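Local coordinates for protein Csc2 (Thermofilum pendens, PDB 4TXD) that probably binds CRISPR RNA as the zinc-carrying, Cas7-family subunit of a type I-D CRISPR complex, at residues 23-28 with 32-37; 194-199 with 252-257; 258-263 with 335-340; 52-57 with 321-326. One frame throughout, in Å; residues are numbered along the deposited sequence.

The four contacts gather round helix 252-263 and the antiparallel sheet it packs on, with centres 13 to 19 Å apart. Interaction 1, closed first along the chain, touches interaction 2 through Arg-34 and Glu-252 at the start of that helix. Interactions 2 and 3 use its successive halves, tying it to residues 194-199, at the start of a sheet strand, and to the loop 335-340. Interaction 4 joins strand 52-61 to residues 321-326. It opens before interaction 2 and closes between the two segments of interaction 3, so distant parts of the sequence interlock in one folded unit, consistent with the RRM-type core of a Cas7-family protein.

Interaction 1 of 4, residues 23-28 with 32-37; sequences DVLAEL and DLRPYL
Asp-23 and Arg-34 meet because chi1 of the aspartate, -172°, turns the carboxylate opposite its own backbone N, while a bend at chi2 of the arginine, -123°, brings the guanidinium back toward helix 24-27. The two groups arrive from opposite directions and form a salt bridge between Asp-23 OD2 and Arg-34 NH1. The modelled separation of these two atoms, 2.4 Å, is very short, so its exact length is doubtful. The carboxylate lies near the guanidinium edge, with the two planes 43° apart. Asp-23 is also the N-cap residue of helix 24-27.

Leu-25, in the first turn of that helix, covers one guanidinium face: its CD1 sits 3.8 Å above the plane of the Arg-34 group, over the centre. The same methyl touches Arg-34 CG at 3.7 Å and meets Leu-37 CD1 tip to tip at 3.9 Å. Leu-25 and Leu-37 both go on to pack against Glu-252, joining both the short helix 24-27 and the end of the 3-10 segment after it to the start of helix 252-263. Arg-34 NE forms a second salt bridge, with Glu-252 OE1. Holding one carboxylate at NE and another at NH1 under an apolar lid, the guanidinium is probably kept charged and fixed in rotation, offsetting two acids that lie close together.

Interaction 2 of 4, residues 194-199 with 252-257; sequences KTRVRF and EPELVA
Glu-254 OE1 is held by two N-H groups, one from Arg-196 NH1 and the other from the backbone N of Thr-251, just ahead of helix 252-263. This buried salt bridge ties a helix of the RRM-type domain to the residue leading into strand 197-204 of its antiparallel sheet. Arg-196 NH1 lies 2.9 Å from Glu-254 OE1, on the syn side of the carboxylate but tilted out of its plane, and the bond is bent, with an N-H...O angle of 133°. The two flat groups stand 79° apart, a turn that does not suit a paired, two-bond salt bridge, and one direct bond is made.

Both ends have further partners. Arg-196 NH1 also donates to Asp-249 O, and NH2 to Thr-172 O on helix 169-174, which carries the zinc ligand Cys-171; the side chains of Arg-196 and Cys-171 are about 9 Å apart. Glu-254 OE2 takes a salt bridge from Arg-45 and a hydrogen bond from Ser-350. A leucine in place of Arg-196 would probably leave Glu-254 OE1 and the carbonyls of Asp-249 and Thr-172 each short of a donor. One water bridges the second pair of ends: it lies in the guanidinium plane, accepting from Arg-196 NH2 at 2.8 Å, and donates to Glu-254 OE2 at 2.6 Å.

Interaction 3 of 4, residues 258-263 with 335-340; sequences TLYSLA and VDHKDP
Tyr-260 reaches out from helix 252-263 and lays its ring against Val-335, with its hydroxyl at His-337. These three residues make up the contact. The tyrosine chi1 of -177° extends the ring away from its own helix, toward the loop that follows helix 328-334.

Val-335 takes one face of the ring. Its CG1 stands 3.6 Å from the ring centroid of Tyr-260 and only 5° off the normal, a well-centred CH-pi contact. The branch point follows closely, with Val-335 CB 3.6 Å from Tyr-260 CD1, so the valine meets the ring with one methyl and its branch carbon.

His-337 meets the ring at its edge. Tyr-260 OH and His-337 ND1 share a hydrogen bond of 3.1 Å, in which either may be the donor, and ND1 lies in the plane of the phenol. The two rings are oblique, with planes 50° apart. On its other nitrogen, NE2, the histidine is hydrogen-bonded to Glu-111 of helix 94-115, so the imidazole is gripped on both sides. Were the tyrosine a valine, Val-335 CG1 would probably lose the ring face it lies on and His-337 ND1 its hydroxyl mate.

The loop itself is shaped by a type I turn from Asp-336 to Asp-339 and by an Asx turn, in which Asp-336 OD1 accepts from Lys-338 N. Around the contact, Tyr-260 and His-337 both touch Leu-108 of helix 94-115, while Leu-259 and Ala-263 pack on helix 328-334, and Thr-258 and Leu-262 rest on strand 197-204.

Interaction 4 of 4, residues 52-57 with 321-326; sequences RIEVVF and LGFTPV
Phe-323 points its ring at two residues of strand 52-61, Glu-54 and Val-56, whose side chains lie on the same side of that strand. The apolar part of the contact joins Val-56 CG2 to Phe-323 CE2 at 3.8 Å, the two side chains crossing at about a right angle. A chi1 of -84° places the phenylalanine ring opposite its own carbonyl carbon, and its far end, CE2 and CZ, does the touching.

A second group of contacts sets the same ring beside an acid. Phe-323 CZ packs on the aliphatic base of the glutamate, with Glu-54 CB 3.9 Å away, and the carboxylate oxygen Glu-54 OE1 approaches CZ equally closely. Ring and carboxylate planes are 52° apart, and no hydrogen bond crosses between the segments.

The polar bonds of Glu-54 run to other parts of the chain. OE2 forms a salt bridge with Arg-244 and accepts from Thr-293 N, while OE1 is hydrogen-bonded to Ser-292 OG, a residue that Phe-323 also touches.

The backbone supplies the last element. Gly-322 ends helix 307-321 in a Schellman motif with a positive phi of 91°, and the chain then turns into strand 324-325 at the edge of the sheet. Strand 277-288 runs between this strand and strand 52-61, so Phe-323 reaches across it, touching Lys-286 on the way.

Chemically, an aromatic ring shields a buried carboxylate whose charge is met by an arginine and by N-H and hydroxyl groups, an arrangement likely to let the acid stay ionised within the packed side of the sheet.

Interaction 1 of 4, residues 23-28 with 32-37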
loop_
_atom_site.group_PDB
_atom_site.type_symbol
_atom_site.label_atom_id
_atom_site.label_comp_id
_atom_site.label_asym_id
_atom_site.label_seq_id
_atom_site.Cartn_x
_atom_site.Cartn_y
_atom_site.Cartn_z
ATOM N N ASP A 23 -20.415 9.663 6.056
ATOM C CA ASP A 23 -19.590 10.245 5.019
ATOM C C ASP A 23 -18.135 10.446 5.452
ATOM O O ASP A 23 -17.742 11.548 5.718
ATOM C CB ASP A 23 -20.199 11.569 4.590
ATOM C CG ASP A 23 -19.526 12.160 3.390
ATOM O OD1 ASP A 23 -19.928 13.236 2.939
ATOM O OD2 ASP A 23 -18.584 11.572 2.890
ATOM N N VAL A 24 -17.343 9.383 5.509
ATOM C CA VAL A 24 -16.000 9.407 6.097
ATOM C C VAL A 24 -15.093 10.476 5.475
ATOM O O VAL A 24 -14.281 11.084 6.172
ATOM C CB VAL A 24 -15.309 8.029 5.981
ATOM C CG1 VAL A 24 -13.911 8.081 6.566
ATOM C CG2 VAL A 24 -16.119 6.963 6.694
ATOM N N LEU A 25 -15.235 10.732 4.198
ATOM C CA LEU A 25 -14.469 11.795 3.604
ATOM C C LEU A 25 -14.785 13.127 4.256
ATOM O O LEU A 25 -13.921 13.917 4.497
ATOM C CB LEU A 25 -14.714 11.878 2.116
ATOM C CG LEU A 25 -14.156 10.778 1.233
ATOM C CD1 LEU A 25 -14.255 11.151 -0.219
ATOM C CD2 LEU A 25 -12.732 10.440 1.592
ATOM N N ALA A 26 -16.052 13.376 4.521
ATOM C CA ALA A 26 -16.437 14.646 5.134
ATOM C C ALA A 26 -15.954 14.725 6.578
ATOM O O ALA A 26 -15.598 15.801 7.061
ATOM C CB ALA A 26 -17.941 14.834 5.069
ATOM N N GLU A 27 -15.956 13.581 7.261
ATOM C CA GLU A 27 -15.472 13.494 8.634
ATOM C C GLU A 27 -13.997 13.869 8.715
ATOM O O GLU A 27 -13.567 14.571 9.633
ATOM C CB GLU A 27 -15.693 12.087 9.188
ATOM C CG GLU A 27 -17.151 11.656 9.149
ATOM C CD GLU A 27 -17.425 10.400 9.956
ATOM O OE1 GLU A 27 -18.551 9.872 9.859
ATOM O OE2 GLU A 27 -16.520 9.948 10.689
ATOM N N LEU A 28 -13.228 13.388 7.747
ATOM C CA LEU A 28 -11.854 13.827 7.565
ATOM C C LEU A 28 -11.954 15.108 6.748
ATOM O O LEU A 28 -13.041 15.500 6.367
ATOM C CB LEU A 28 -11.030 12.735 6.883
ATOM C CG LEU A 28 -11.337 11.367 7.518
ATOM C CD1 LEU A 28 -10.788 10.196 6.730
ATOM C CD2 LEU A 28 -10.813 11.327 8.947
ATOM N N ASP A 32 -13.140 17.411 -0.826
ATOM C CA ASP A 32 -12.793 17.901 -2.136
ATOM C C ASP A 32 -12.129 16.853 -3.010
ATOM O O ASP A 32 -11.880 17.096 -4.149
ATOM C CB ASP A 32 -11.950 19.152 -2.065
ATOM C CG ASP A 32 -12.708 20.343 -1.504
ATOM O OD1 ASP A 32 -13.880 20.199 -1.150
ATOM O OD2 ASP A 32 -12.128 21.423 -1.428
ATOM N N LEU A 33 -11.850 15.689 -2.457
ATOM C CA LEU A 33 -11.301 14.595 -3.233
ATOM C C LEU A 33 -12.320 13.937 -4.158
ATOM O O LEU A 33 -11.976 13.403 -5.158
ATOM C CB LEU A 33 -10.730 13.532 -2.303
ATOM C CG LEU A 33 -9.397 13.803 -1.612
ATOM C CD1 LEU A 33 -8.884 12.557 -0.965
ATOM C CD2 LEU A 33 -8.383 14.337 -2.574
ATOM N N ARG A 34 -13.585 13.996 -3.786
ATOM C CA ARG A 34 -14.656 13.261 -4.472
ATOM C C ARG A 34 -14.674 13.337 -5.989
ATOM O O ARG A 34 -14.809 12.341 -6.654
ATOM C CB ARG A 34 -16.018 13.674 -3.926
ATOM C CG ARG A 34 -16.407 13.015 -2.631
ATOM C CD ARG A 34 -17.730 12.274 -2.724
ATOM N NE ARG A 34 -17.914 11.359 -1.612
ATOM C CZ ARG A 34 -18.114 11.767 -0.380
ATOM N NH1 ARG A 34 -18.270 10.905 0.599
ATOM N NH2 ARG A 34 -18.180 13.046 -0.140
ATOM N N PRO A 35 -14.545 14.626 -6.506
ATOM C CA PRO A 35 -14.559 14.674 -7.972
ATOM C C PRO A 35 -13.507 13.799 -8.635
ATOM O O PRO A 35 -13.655 13.459 -9.767
ATOM C CB PRO A 35 -14.211 16.109 -8.287
ATOM C CG PRO A 35 -14.764 16.874 -7.192
ATOM C CD PRO A 35 -14.398 16.086 -6.015
ATOM N N TYR A 36 -12.439 13.495 -7.931
ATOM C CA TYR A 36 -11.338 12.753 -8.485
ATOM C C TYR A 36 -11.452 11.259 -8.307
ATOM O O TYR A 36 -10.629 10.555 -8.768
ATOM C CB TYR A 36 -10.039 13.202 -7.839
ATOM C CG TYR A 36 -9.680 14.631 -8.056
ATOM C CD1 TYR A 36 -10.139 15.608 -7.221
ATOM C CD2 TYR A 36 -8.853 14.991 -9.074
ATOM C CE1 TYR A 36 -9.804 16.914 -7.412
ATOM C CE2 TYR A 36 -8.504 16.289 -9.275
ATOM C CZ TYR A 36 -8.990 17.247 -8.441
ATOM O OH TYR A 36 -8.630 18.532 -8.647
ATOM N N LEU A 37 -12.457 10.791 -7.605
ATOM C CA LEU A 37 -12.606 9.378 -7.332
ATOM C C LEU A 37 -13.541 8.677 -8.310
ATOM O O LEU A 37 -14.403 9.287 -8.860
ATOM C CB LEU A 37 -13.120 9.164 -5.927
ATOM C CG LEU A 37 -12.258 9.641 -4.766
ATOM C CD1 LEU A 37 -12.989 9.503 -3.462
ATOM C CD2 LEU A 37 -10.942 8.904 -4.712
#

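Interaction 2 of 4, residues 194-199 with 252-257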
loop_
_atom_site.group_PDB
_atom_site.type_symbol
_atom_site.label_atom_id
_atom_site.label_comp_id
_atom_site.label_asym_id
_atom_site.label_seq_id
_atom_site.Cartn_x
_atom_site.Cartn_y
_atom_site.Cartn_z
ATOM N N LYS A 194 -2.278 -4.448 -12.577
ATOM C CA LYS A 194 -1.192 -3.632 -12.040
ATOM C C LYS A 194 -1.681 -2.827 -10.842
ATOM O O LYS A 194 -2.842 -2.436 -10.774
ATOM C CB LYS A 194 -0.627 -2.685 -13.100
ATOM C CG LYS A 194 0.256 -3.365 -14.142
ATOM C CD LYS A 194 0.850 -2.349 -15.105
ATOM C CE LYS A 194 2.327 -2.114 -14.843
ATOM N NZ LYS A 194 3.126 -3.338 -15.132
ATOM N N THR A 195 -0.785 -2.583 -9.889
ATOM C CA THR A 195 -1.178 -1.814 -8.702
ATOM C C THR A 195 -1.672 -0.396 -9.043
ATOM O O THR A 195 -1.121 0.294 -9.913
ATOM C CB THR A 195 -0.003 -1.717 -7.686
ATOM O OG1 THR A 195 -0.459 -1.058 -6.496
ATOM C CG2 THR A 195 1.189 -0.940 -8.279
ATOM N N ARG A 196 -2.730 0.029 -8.359
ATOM C CA ARG A 196 -3.236 1.389 -8.483
ATOM C C ARG A 196 -2.690 2.237 -7.325
ATOM O O ARG A 196 -3.046 3.399 -7.158
ATOM C CB ARG A 196 -4.779 1.388 -8.507
ATOM C CG ARG A 196 -5.371 1.225 -9.932
ATOM C CD ARG A 196 -6.908 1.077 -9.914
ATOM N NE ARG A 196 -7.284 -0.169 -9.265
ATOM C CZ ARG A 196 -8.408 -0.380 -8.586
ATOM N NH1 ARG A 196 -9.321 0.580 -8.457
ATOM N NH2 ARG A 196 -8.605 -1.568 -8.040
ATOM N N VAL A 197 -1.819 1.618 -6.538
ATOM C CA VAL A 197 -1.114 2.274 -5.426
ATOM C C VAL A 197 0.389 2.155 -5.693
ATOM O O VAL A 197 0.963 1.081 -5.540
ATOM C CB VAL A 197 -1.465 1.629 -4.059
ATOM C CG1 VAL A 197 -0.697 2.302 -2.900
ATOM C CG2 VAL A 197 -2.981 1.674 -3.820
ATOM N N ARG A 198 1.004 3.242 -6.153
ATOM C CA ARG A 198 2.423 3.242 -6.494
ATOM C C ARG A 198 3.241 3.952 -5.416
ATOM O O ARG A 198 3.075 5.149 -5.208
ATOM C CB ARG A 198 2.656 3.930 -7.840
ATOM C CG ARG A 198 2.165 3.153 -9.046
ATOM C CD ARG A 198 3.164 3.260 -10.195
ATOM N NE ARG A 198 2.604 3.895 -11.385
ATOM C CZ ARG A 198 2.864 5.144 -11.767
ATOM N NH1 ARG A 198 3.675 5.913 -11.050
ATOM N NH2 ARG A 198 2.308 5.629 -12.869
ATOM N N PHE A 199 4.128 3.225 -4.756
ATOM C CA PHE A 199 4.963 3.825 -3.711
ATOM C C PHE A 199 6.265 4.397 -4.255
ATOM O O PHE A 199 6.926 3.757 -5.077
ATOM C CB PHE A 199 5.316 2.803 -2.630
ATOM C CG PHE A 199 4.186 2.463 -1.710
ATOM C CD1 PHE A 199 3.849 3.309 -0.659
ATOM C CD2 PHE A 199 3.466 1.285 -1.886
ATOM C CE1 PHE A 199 2.800 2.995 0.205
ATOM C CE2 PHE A 199 2.421 0.959 -1.031
ATOM C CZ PHE A 199 2.081 1.812 0.015
ATOM N N GLU A 252 -13.974 5.663 -3.551
ATOM C CA GLU A 252 -13.940 6.136 -2.201
ATOM C C GLU A 252 -13.550 5.086 -1.184
ATOM O O GLU A 252 -12.631 5.299 -0.463
ATOM C CB GLU A 252 -15.250 6.831 -1.832
ATOM C CG GLU A 252 -15.388 7.197 -0.379
ATOM C CD GLU A 252 -16.468 8.234 -0.120
ATOM O OE1 GLU A 252 -16.968 8.874 -1.041
ATOM O OE2 GLU A 252 -16.788 8.428 1.037
ATOM N N PRO A 253 -14.212 3.951 -1.124
ATOM C CA PRO A 253 -13.794 2.996 -0.093
ATOM C C PRO A 253 -12.421 2.360 -0.331
ATOM O O PRO A 253 -11.761 1.931 0.623
ATOM C CB PRO A 253 -14.889 1.921 -0.131
ATOM C CG PRO A 253 -15.540 2.066 -1.445
ATOM C CD PRO A 253 -15.423 3.501 -1.840
ATOM N N GLU A 254 -12.007 2.272 -1.587
ATOM C CA GLU A 254 -10.678 1.753 -1.890
ATOM C C GLU A 254 -9.614 2.726 -1.363
ATOM O O GLU A 254 -8.640 2.316 -0.712
ATOM C CB GLU A 254 -10.540 1.520 -3.392
ATOM C CG GLU A 254 -11.401 0.354 -3.881
ATOM C CD GLU A 254 -11.479 0.255 -5.400
ATOM O OE1 GLU A 254 -10.904 1.108 -6.109
ATOM O OE2 GLU A 254 -12.132 -0.689 -5.878
ATOM N N LEU A 255 -9.823 4.007 -1.630
ATOM C CA LEU A 255 -8.936 5.044 -1.136
ATOM C C LEU A 255 -8.848 5.053 0.386
ATOM O O LEU A 255 -7.757 5.051 0.955
ATOM C CB LEU A 255 -9.386 6.420 -1.612
ATOM C CG LEU A 255 -8.594 7.519 -0.889
ATOM C CD1 LEU A 255 -7.449 7.991 -1.748
ATOM C CD2 LEU A 255 -9.476 8.666 -0.491
ATOM N N VAL A 256 -10.001 5.080 1.045
ATOM C CA VAL A 256 -10.014 5.153 2.499
ATOM C C VAL A 256 -9.410 3.906 3.114
ATOM O O VAL A 256 -8.629 4.002 4.066
ATOM C CB VAL A 256 -11.437 5.372 3.048
ATOM C CG1 VAL A 256 -11.424 5.301 4.584
ATOM C CG2 VAL A 256 -11.968 6.717 2.561
ATOM N N ALA A 257 -9.743 2.735 2.570
ATOM C CA ALA A 257 -9.163 1.493 3.081
ATOM C C ALA A 257 -7.646 1.445 2.858
ATOM O O ALA A 257 -6.914 0.858 3.657
ATOM C CB ALA A 257 -9.828 0.276 2.433
HETATM O O HOH W 1 -10.856 -2.768 -6.799
#

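Interaction 3 of 4, residues 258-263 with 335-340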
loop_
_atom_site.group_PDB
_atom_site.type_symbol
_atom_site.label_atom_id
_atom_site.label_comp_id
_atom_site.label_asym_id
_atom_site.label_seq_id
_atom_site.Cartn_x
_atom_site.Cartn_y
_atom_site.Cartn_z
ATOM N N THR A 258 -7.180 2.053 1.770
ATOM C CA THR A 258 -5.744 2.063 1.503
ATOM C C THR A 258 -5.049 2.956 2.537
ATOM O O THR A 258 -4.068 2.544 3.155
ATOM C CB THR A 258 -5.453 2.520 0.061
ATOM O OG1 THR A 258 -5.979 1.534 -0.832
ATOM C CG2 THR A 258 -3.949 2.660 -0.197
ATOM N N LEU A 259 -5.587 4.159 2.746
ATOM C CA LEU A 259 -5.060 5.058 3.781
ATOM C C LEU A 259 -5.037 4.364 5.137
ATOM O O LEU A 259 -4.065 4.445 5.879
ATOM C CB LEU A 259 -5.889 6.345 3.862
ATOM C CG LEU A 259 -5.854 7.251 2.630
ATOM C CD1 LEU A 259 -6.728 8.480 2.845
ATOM C CD2 LEU A 259 -4.439 7.666 2.308
ATOM N N TYR A 260 -6.109 3.650 5.441
ATOM C CA TYR A 260 -6.255 2.969 6.725
ATOM C C TYR A 260 -5.308 1.782 6.882
ATOM O O TYR A 260 -4.818 1.507 7.978
ATOM C CB TYR A 260 -7.711 2.515 6.889
ATOM C CG TYR A 260 -8.064 1.855 8.199
ATOM C CD1 TYR A 260 -8.294 2.615 9.348
ATOM C CD2 TYR A 260 -8.213 0.475 8.283
ATOM C CE1 TYR A 260 -8.642 2.008 10.542
ATOM C CE2 TYR A 260 -8.571 -0.137 9.472
ATOM C CZ TYR A 260 -8.783 0.635 10.597
ATOM O OH TYR A 260 -9.133 0.021 11.773
ATOM N N SER A 261 -5.046 1.066 5.792
ATOM C CA SER A 261 -4.106 -0.044 5.861
ATOM C C SER A 261 -2.708 0.482 6.191
ATOM O O SER A 261 -1.972 -0.122 6.971
ATOM C CB SER A 261 -4.082 -0.826 4.542
ATOM O OG SER A 261 -5.318 -1.513 4.329
ATOM N N LEU A 262 -2.354 1.602 5.576
ATOM C CA LEU A 262 -1.082 2.274 5.837
ATOM C C LEU A 262 -0.986 2.709 7.301
ATOM O O LEU A 262 -0.009 2.429 7.989
ATOM C CB LEU A 262 -0.956 3.489 4.927
ATOM C CG LEU A 262 0.324 3.854 4.189
ATOM C CD1 LEU A 262 1.151 2.644 3.836
ATOM C CD2 LEU A 262 -0.072 4.616 2.936
ATOM N N ALA A 263 -2.027 3.394 7.760
ATOM C CA ALA A 263 -2.076 3.972 9.099
ATOM C C ALA A 263 -2.047 2.918 10.195
ATOM O O ALA A 263 -1.675 3.212 11.335
ATOM C CB ALA A 263 -3.329 4.842 9.239
ATOM N N VAL A 335 -12.914 4.672 10.874
ATOM C CA VAL A 335 -13.005 3.421 10.143
ATOM C C VAL A 335 -12.995 2.270 11.111
ATOM O O VAL A 335 -12.077 2.133 11.926
ATOM C CB VAL A 335 -11.831 3.243 9.145
ATOM C CG1 VAL A 335 -11.872 1.853 8.529
ATOM C CG2 VAL A 335 -11.865 4.321 8.085
ATOM N N ASP A 336 -14.020 1.434 11.033
ATOM C CA ASP A 336 -14.086 0.250 11.867
ATOM C C ASP A 336 -14.144 -0.962 10.961
ATOM O O ASP A 336 -15.208 -1.305 10.432
ATOM C CB ASP A 336 -15.303 0.318 12.801
ATOM C CG ASP A 336 -15.477 -0.926 13.648
ATOM O OD1 ASP A 336 -14.574 -1.794 13.691
ATOM O OD2 ASP A 336 -16.538 -1.022 14.306
ATOM N N HIS A 337 -12.997 -1.611 10.781
ATOM C CA HIS A 337 -12.903 -2.731 9.848
ATOM C C HIS A 337 -13.521 -3.981 10.449
ATOM O O HIS A 337 -13.600 -5.013 9.794
ATOM C CB HIS A 337 -11.444 -2.992 9.442
ATOM C CG HIS A 337 -10.628 -3.662 10.504
ATOM N ND1 HIS A 337 -9.999 -2.961 11.513
ATOM C CD2 HIS A 337 -10.343 -4.969 10.719
ATOM C CE1 HIS A 337 -9.358 -3.807 12.298
ATOM N NE2 HIS A 337 -9.546 -5.032 11.837
ATOM N N LYS A 338 -13.978 -3.881 11.693
ATOM C CA LYS A 338 -14.637 -5.008 12.354
ATOM C C LYS A 338 -16.159 -4.825 12.410
ATOM O O LYS A 338 -16.868 -5.610 13.034
ATOM C CB LYS A 338 -14.072 -5.205 13.765
ATOM C CG LYS A 338 -12.722 -5.902 13.777
ATOM C CD LYS A 338 -12.205 -6.124 15.193
ATOM C CE LYS A 338 -10.972 -7.024 15.186
ATOM N NZ LYS A 338 -10.303 -7.092 16.519
ATOM N N ASP A 339 -16.645 -3.777 11.757
ATOM C CA ASP A 339 -18.077 -3.542 11.621
ATOM C C ASP A 339 -18.556 -4.203 10.328
ATOM O O ASP A 339 -18.192 -3.762 9.238
ATOM C CB ASP A 339 -18.371 -2.037 11.618
ATOM C CG ASP A 339 -19.838 -1.708 11.347
ATOM O OD1 ASP A 339 -20.673 -2.630 11.226
ATOM O OD2 ASP A 339 -20.152 -0.505 11.247
ATOM N N PRO A 340 -19.384 -5.253 10.449
ATOM C CA PRO A 340 -19.866 -6.025 9.291
ATOM C C PRO A 340 -20.498 -5.148 8.222
ATOM O O PRO A 340 -20.499 -5.506 7.053
ATOM C CB PRO A 340 -20.897 -6.974 9.915
ATOM C CG PRO A 340 -20.389 -7.178 11.314
ATOM C CD PRO A 340 -19.890 -5.807 11.719
#

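Interaction 4 of 4, residues 52-57 with 321-326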
loop_
_atom_site.group_PDB
_atom_site.type_symbol
_atom_site.label_atom_id
_atom_site.label_comp_id
_atom_site.label_asym_id
_atom_site.label_seq_id
_atom_site.Cartn_x
_atom_site.Cartn_y
_atom_site.Cartn_z
ATOM N N ARG A 52 -4.353 11.839 -10.206
ATOM C CA ARG A 52 -3.829 10.989 -9.156
ATOM C C ARG A 52 -4.007 11.687 -7.825
ATOM O O ARG A 52 -4.155 12.914 -7.760
ATOM C CB ARG A 52 -2.346 10.678 -9.405
ATOM C CG ARG A 52 -1.441 11.903 -9.284
ATOM C CD ARG A 52 -0.083 11.670 -9.915
ATOM N NE ARG A 52 -0.096 11.918 -11.350
ATOM C CZ ARG A 52 0.770 11.385 -12.208
ATOM N NH1 ARG A 52 1.706 10.545 -11.778
ATOM N NH2 ARG A 52 0.688 11.676 -13.500
ATOM N N ILE A 53 -4.004 10.894 -6.765
ATOM C CA ILE A 53 -3.983 11.422 -5.422
ATOM C C ILE A 53 -2.636 11.067 -4.788
ATOM O O ILE A 53 -2.293 9.889 -4.657
ATOM C CB ILE A 53 -5.136 10.867 -4.604
ATOM C CG1 ILE A 53 -6.464 11.283 -5.266
ATOM C CG2 ILE A 53 -5.046 11.335 -3.143
ATOM C CD1 ILE A 53 -7.689 10.694 -4.610
ATOM N N GLU A 54 -1.862 12.089 -4.447
ATOM C CA GLU A 54 -0.636 11.905 -3.667
ATOM C C GLU A 54 -0.929 11.775 -2.179
ATOM O O GLU A 54 -1.700 12.563 -1.625
ATOM C CB GLU A 54 0.323 13.075 -3.864
ATOM C CG GLU A 54 1.004 13.152 -5.194
ATOM C CD GLU A 54 1.816 14.417 -5.308
ATOM O OE1 GLU A 54 1.201 15.492 -5.456
ATOM O OE2 GLU A 54 3.062 14.343 -5.240
ATOM N N VAL A 55 -0.313 10.791 -1.525
ATOM C CA VAL A 55 -0.367 10.715 -0.074
ATOM C C VAL A 55 1.057 10.731 0.507
ATOM O O VAL A 55 1.930 9.972 0.073
ATOM C CB VAL A 55 -1.141 9.465 0.410
ATOM C CG1 VAL A 55 -0.559 8.205 -0.160
ATOM C CG2 VAL A 55 -1.153 9.400 1.919
ATOM N N VAL A 56 1.298 11.637 1.454
ATOM C CA VAL A 56 2.608 11.740 2.105
ATOM C C VAL A 56 2.457 11.292 3.538
ATOM O O VAL A 56 1.489 11.664 4.219
ATOM C CB VAL A 56 3.179 13.176 2.041
ATOM C CG1 VAL A 56 4.456 13.309 2.887
ATOM C CG2 VAL A 56 3.473 13.558 0.604
ATOM N N PHE A 57 3.403 10.481 3.996
ATOM C CA PHE A 57 3.305 9.866 5.292
ATOM C C PHE A 57 4.670 9.699 5.952
ATOM O O PHE A 57 5.715 9.842 5.308
ATOM C CB PHE A 57 2.583 8.504 5.189
ATOM C CG PHE A 57 3.260 7.504 4.265
ATOM C CD1 PHE A 57 3.026 7.521 2.890
ATOM C CD2 PHE A 57 4.096 6.524 4.784
ATOM C CE1 PHE A 57 3.650 6.585 2.043
ATOM C CE2 PHE A 57 4.724 5.583 3.949
ATOM C CZ PHE A 57 4.492 5.616 2.575
ATOM N N LEU A 321 2.477 23.366 -0.442
ATOM C CA LEU A 321 2.337 22.606 -1.684
ATOM C C LEU A 321 0.874 22.411 -2.080
ATOM O O LEU A 321 0.583 21.917 -3.169
ATOM C CB LEU A 321 3.030 21.243 -1.561
ATOM C CG LEU A 321 4.545 21.243 -1.779
ATOM C CD1 LEU A 321 5.123 19.848 -1.564
ATOM C CD2 LEU A 321 4.871 21.755 -3.161
ATOM N N GLY A 322 -0.039 22.786 -1.189
ATOM C CA GLY A 322 -1.456 22.712 -1.485
ATOM C C GLY A 322 -2.089 21.398 -1.078
ATOM O O GLY A 322 -3.149 21.038 -1.585
ATOM N N PHE A 323 -1.428 20.681 -0.171
ATOM C CA PHE A 323 -1.950 19.436 0.387
ATOM C C PHE A 323 -3.036 19.685 1.425
ATOM O O PHE A 323 -2.973 20.647 2.185
ATOM C CB PHE A 323 -0.826 18.620 1.042
ATOM C CG PHE A 323 -0.051 17.755 0.087
ATOM C CD1 PHE A 323 0.812 18.315 -0.848
ATOM C CD2 PHE A 323 -0.155 16.370 0.163
ATOM C CE1 PHE A 323 1.537 17.512 -1.726
ATOM C CE2 PHE A 323 0.560 15.557 -0.701
ATOM C CZ PHE A 323 1.409 16.125 -1.654
ATOM N N THR A 324 -4.021 18.795 1.463
ATOM C CA THR A 324 -5.014 18.791 2.519
ATOM C C THR A 324 -4.505 17.958 3.672
ATOM O O THR A 324 -4.226 16.772 3.495
ATOM C CB THR A 324 -6.351 18.215 2.042
ATOM O OG1 THR A 324 -6.820 18.977 0.926
ATOM C CG2 THR A 324 -7.371 18.227 3.166
ATOM N N PRO A 325 -4.379 18.573 4.858
ATOM C CA PRO A 325 -3.858 17.850 6.017
ATOM C C PRO A 325 -4.741 16.676 6.344
ATOM O O PRO A 325 -5.940 16.729 6.084
ATOM C CB PRO A 325 -3.886 18.898 7.142
ATOM C CG PRO A 325 -4.847 19.933 6.672
ATOM C CD PRO A 325 -4.721 19.968 5.183
ATOM N N VAL A 326 -4.150 15.615 6.877
ATOM C CA VAL A 326 -4.932 14.492 7.361
ATOM C C VAL A 326 -4.674 14.295 8.841
ATOM O O VAL A 326 -3.523 14.265 9.283
ATOM C CB VAL A 326 -4.601 13.199 6.605
ATOM C CG1 VAL A 326 -5.258 11.999 7.290
ATOM C CG2 VAL A 326 -5.022 13.313 5.141
#